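Local coordinates for protein aldehyde dehydrogenase (Burkholderia vietnamiensis, PDB 5KF0) that probably oxidises aldehydes to carboxylic acids with a nicotinamide cofactor, as a tetrameric member of the aldehyde dehydrogenase family that binds NADPH, at residues Phe401-Asn409 / His426-Leu434. Sequence-based numbering, arbitrary orientation. Where two conformers were deposited one is given.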
loop_
_atom_site.group_PDB
_atom_site.type_symbol
_atom_site.label_atom_id
_atom_site.label_comp_id
_atom_site.label_asym_id
_atom_site.label_seq_id
_atom_site.Cartn_x
_atom_site.Cartn_y
_atom_site.Cartn_z
ATOM N N PHE A 401 -21.380 -2.767 -29.813
ATOM C CA PHE A 401 -20.778 -2.099 -28.660
ATOM C C PHE A 401 -19.395 -1.532 -28.983
ATOM O O PHE A 401 -19.059 -0.422 -28.553
ATOM C CB PHE A 401 -20.712 -3.070 -27.476
ATOM C CG PHE A 401 -20.380 -2.411 -26.166
ATOM C CD1 PHE A 401 -21.323 -1.625 -25.513
ATOM C CD2 PHE A 401 -19.131 -2.580 -25.582
ATOM C CE1 PHE A 401 -21.019 -1.013 -24.299
ATOM C CE2 PHE A 401 -18.821 -1.973 -24.372
ATOM C CZ PHE A 401 -19.765 -1.181 -23.731
ATOM N N ASP A 402 -18.582 -2.269 -29.749
ATOM C CA ASP A 402 -17.242 -1.781 -30.075
ATOM C C ASP A 402 -17.293 -0.509 -30.917
ATOM O O ASP A 402 -16.397 0.341 -30.816
ATOM C CB ASP A 402 -16.448 -2.861 -30.814
ATOM C CG ASP A 402 -15.647 -3.750 -29.882
ATOM O OD1 ASP A 402 -15.750 -3.591 -28.648
ATOM O OD2 ASP A 402 -14.907 -4.619 -30.403
ATOM N N ASP A 403 -18.328 -0.361 -31.749
ATOM C CA ASP A 403 -18.499 0.873 -32.509
ATOM C C ASP A 403 -18.829 2.043 -31.583
ATOM O O ASP A 403 -18.345 3.160 -31.786
ATOM C CB ASP A 403 -19.596 0.686 -33.557
ATOM C CG ASP A 403 -19.822 1.927 -34.406
ATOM O OD1 ASP A 403 -20.989 2.358 -34.514
ATOM O OD2 ASP A 403 -18.852 2.458 -34.984
ATOM N N ALA A 404 -19.676 1.809 -30.576
ATOM C CA ALA A 404 -19.942 2.847 -29.585
ATOM C C ALA A 404 -18.658 3.278 -28.893
ATOM O O ALA A 404 -18.412 4.478 -28.712
ATOM C CB ALA A 404 -20.960 2.346 -28.556
ATOM N N LEU A 405 -17.812 2.313 -28.516
ATOM C CA LEU A 405 -16.561 2.663 -27.845
ATOM C C LEU A 405 -15.667 3.490 -28.761
ATOM O O LEU A 405 -15.094 4.505 -28.336
ATOM C CB LEU A 405 -15.823 1.398 -27.384
ATOM C CG LEU A 405 -16.553 0.499 -26.380
ATOM C CD1 LEU A 405 -15.691 -0.715 -26.032
ATOM C CD2 LEU A 405 -16.935 1.259 -25.120
ATOM N N ALA A 406 -15.543 3.074 -30.022
ATOM C CA ALA A 406 -14.725 3.819 -30.972
ATOM C C ALA A 406 -15.241 5.239 -31.145
ATOM O O ALA A 406 -14.455 6.181 -31.296
ATOM C CB ALA A 406 -14.690 3.093 -32.315
ATOM N N ARG A 407 -16.560 5.419 -31.120
ATOM C CA ARG A 407 -17.099 6.757 -31.324
ATOM C C ARG A 407 -16.927 7.628 -30.081
ATOM O O ARG A 407 -16.697 8.833 -30.209
ATOM C CB ARG A 407 -18.555 6.647 -31.770
ATOM C CG ARG A 407 -18.615 6.175 -33.226
ATOM C CD ARG A 407 -19.928 5.500 -33.618
ATOM N NE ARG A 407 -21.021 6.457 -33.713
ATOM C CZ ARG A 407 -22.298 6.115 -33.876
ATOM N NH1 ARG A 407 -22.645 4.834 -33.953
ATOM N NH2 ARG A 407 -23.229 7.054 -33.948
ATOM N N VAL A 408 -16.989 7.046 -28.884
ATOM C CA VAL A 408 -16.613 7.806 -27.692
ATOM C C VAL A 408 -15.177 8.310 -27.828
ATOM O O VAL A 408 -14.869 9.472 -27.535
ATOM C CB VAL A 408 -16.784 6.950 -26.422
ATOM C CG1 VAL A 408 -16.182 7.681 -25.202
ATOM C CG2 VAL A 408 -18.264 6.615 -26.183
ATOM N N ASN A 409 -14.272 7.429 -28.267
ATOM C CA ASN A 409 -12.862 7.774 -28.426
ATOM C C ASN A 409 -12.598 8.702 -29.604
ATOM O O ASN A 409 -11.479 9.211 -29.723
ATOM C CB ASN A 409 -12.021 6.506 -28.618
ATOM C CG ASN A 409 -11.749 5.765 -27.320
ATOM O OD1 ASN A 409 -11.751 6.349 -26.242
ATOM N ND2 ASN A 409 -11.489 4.452 -27.434
ATOM N N HIS A 426 -19.168 -6.258 -21.350
ATOM C CA HIS A 426 -19.104 -4.912 -21.911
ATOM C C HIS A 426 -18.443 -3.925 -20.958
ATOM O O HIS A 426 -17.724 -3.021 -21.403
ATOM C CB HIS A 426 -20.499 -4.441 -22.306
ATOM C CG HIS A 426 -20.984 -5.055 -23.581
ATOM N ND1 HIS A 426 -22.241 -4.821 -24.095
ATOM C CD2 HIS A 426 -20.371 -5.892 -24.452
ATOM C CE1 HIS A 426 -22.385 -5.493 -25.224
ATOM N NE2 HIS A 426 -21.266 -6.155 -25.462
ATOM N N ALA A 427 -18.690 -4.044 -19.650
ATOM C CA ALA A 427 -18.035 -3.133 -18.713
ATOM C C ALA A 427 -16.521 -3.300 -18.761
ATOM O O ALA A 427 -15.779 -2.309 -18.779
ATOM C CB ALA A 427 -18.568 -3.352 -17.294
ATOM N N GLN A 428 -16.048 -4.546 -18.818
ATOM C CA GLN A 428 -14.612 -4.824 -18.919
ATOM C C GLN A 428 -14.035 -4.285 -20.222
ATOM O O GLN A 428 -12.934 -3.714 -20.254
ATOM C CB GLN A 428 -14.363 -6.334 -18.857
ATOM C CG GLN A 428 -14.799 -7.033 -17.585
ATOM C CD GLN A 428 -15.070 -8.519 -17.805
ATOM O OE1 GLN A 428 -15.139 -9.000 -18.942
ATOM N NE2 GLN A 428 -15.222 -9.250 -16.714
ATOM N N ARG A 429 -14.767 -4.484 -21.324
ATOM C CA ARG A 429 -14.305 -3.984 -22.611
ATOM C C ARG A 429 -14.201 -2.461 -22.592
ATOM O O ARG A 429 -13.241 -1.888 -23.123
ATOM C CB ARG A 429 -15.252 -4.459 -23.717
ATOM C CG ARG A 429 -14.852 -4.038 -25.115
ATOM C CD ARG A 429 -13.585 -4.724 -25.601
ATOM N NE ARG A 429 -13.498 -4.656 -27.061
ATOM C CZ ARG A 429 -12.416 -4.964 -27.776
ATOM N NH1 ARG A 429 -11.291 -5.352 -27.176
ATOM N NH2 ARG A 429 -12.451 -4.879 -29.101
ATOM N N ALA A 430 -15.182 -1.787 -21.987
ATOM C CA ALA A 430 -15.109 -0.335 -21.882
ATOM C C ALA A 430 -13.908 0.104 -21.052
ATOM O O ALA A 430 -13.226 1.075 -21.400
ATOM C CB ALA A 430 -16.394 0.222 -21.276
ATOM N N TRP A 431 -13.651 -0.576 -19.932
ATOM C CA TRP A 431 -12.503 -0.208 -19.102
ATOM C C TRP A 431 -11.198 -0.382 -19.874
ATOM O O TRP A 431 -10.289 0.451 -19.766
ATOM C CB TRP A 431 -12.501 -1.066 -17.836
ATOM C CG TRP A 431 -11.691 -0.536 -16.677
ATOM C CD1 TRP A 431 -11.214 0.730 -16.503
ATOM C CD2 TRP A 431 -11.309 -1.277 -15.509
ATOM N NE1 TRP A 431 -10.547 0.819 -15.299
ATOM C CE2 TRP A 431 -10.589 -0.399 -14.674
ATOM C CE3 TRP A 431 -11.497 -2.600 -15.098
ATOM C CZ2 TRP A 431 -10.061 -0.797 -13.442
ATOM C CZ3 TRP A 431 -10.965 -3.002 -13.877
ATOM C CH2 TRP A 431 -10.253 -2.096 -13.065
ATOM N N ASP A 432 -11.100 -1.450 -20.673
ATOM C CA ASP A 432 -9.912 -1.700 -21.491
ATOM C C ASP A 432 -9.694 -0.618 -22.541
ATOM O O ASP A 432 -8.553 -0.231 -22.814
ATOM C CB ASP A 432 -10.036 -3.026 -22.251
ATOM C CG ASP A 432 -9.878 -4.262 -21.389
ATOM O OD1 ASP A 432 -9.507 -4.182 -20.203
ATOM O OD2 ASP A 432 -10.108 -5.357 -21.956
ATOM N N GLU A 433 -10.772 -0.189 -23.211
ATOM C CA GLU A 433 -10.650 0.473 -24.504
ATOM C C GLU A 433 -10.948 1.963 -24.492
ATOM O O GLU A 433 -10.498 2.664 -25.406
ATOM C CB GLU A 433 -11.583 -0.189 -25.534
ATOM C CG GLU A 433 -11.272 -1.658 -25.804
ATOM C CD GLU A 433 -9.864 -1.853 -26.329
ATOM O OE1 GLU A 433 -9.462 -1.091 -27.233
ATOM O OE2 GLU A 433 -9.165 -2.757 -25.831
ATOM N N LEU A 434 -11.693 2.469 -23.511
ATOM C CA LEU A 434 -12.031 3.891 -23.504
ATOM C C LEU A 434 -10.836 4.691 -23.003
ATOM O O LEU A 434 -10.399 4.509 -21.861
ATOM C CB LEU A 434 -13.260 4.157 -22.638
ATOM C CG LEU A 434 -14.557 3.630 -23.264
ATOM C CD1 LEU A 434 -15.735 3.911 -22.311
ATOM C CD2 LEU A 434 -14.816 4.243 -24.652
#
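Phe401 swings CG trans to its own N (chi1 -168°), whereas His426 keeps CG on the N side (chi1 -77°), and the two side chains run antiparallel to one another into an offset stack, ring planes almost parallel and centroids 4.0 Å apart. They open the interface of helices 401-409 and 424-433, the helices of two successive beta-alpha-beta crossovers (strands 392-398, 416-420 and 438-441), on one face of the mixed sheet that also holds strand 263-266, in the catalytic-domain half of the aldehyde dehydrogenase fold. Each CB lies over the other ring in a reciprocal CH-pi pair, and ND1 of His426 is hydrogen-bonded to OD1 of Asp267. Beside the stack, Arg429 grips Asp402 side-on in a two-bond salt bridge, one N-H to each carboxylate oxygen: NE reaches OD1 at 3.0 Å on its syn side, and NH2 reaches OD2 at 2.8 Å from above the carboxylate plane. CG of Glu433 lies over one guanidinium face, and its OE2 forms a long pair with NH1 of Arg429, by charge alone. Between the salt bridge and the sheet, Leu405 sets CD1 3.5 Å from CG of Arg429 and CD2 4.0 Å from CB of Ala430. Leu434 crosses Leu405 and Val408 at about right angles, its CD2 3.7 Å from CG1 of Val408. At the far end Asn409 ND2 donates to Glu433 O (2.9 Å), while its OD1 receives the backbone N of Glu435.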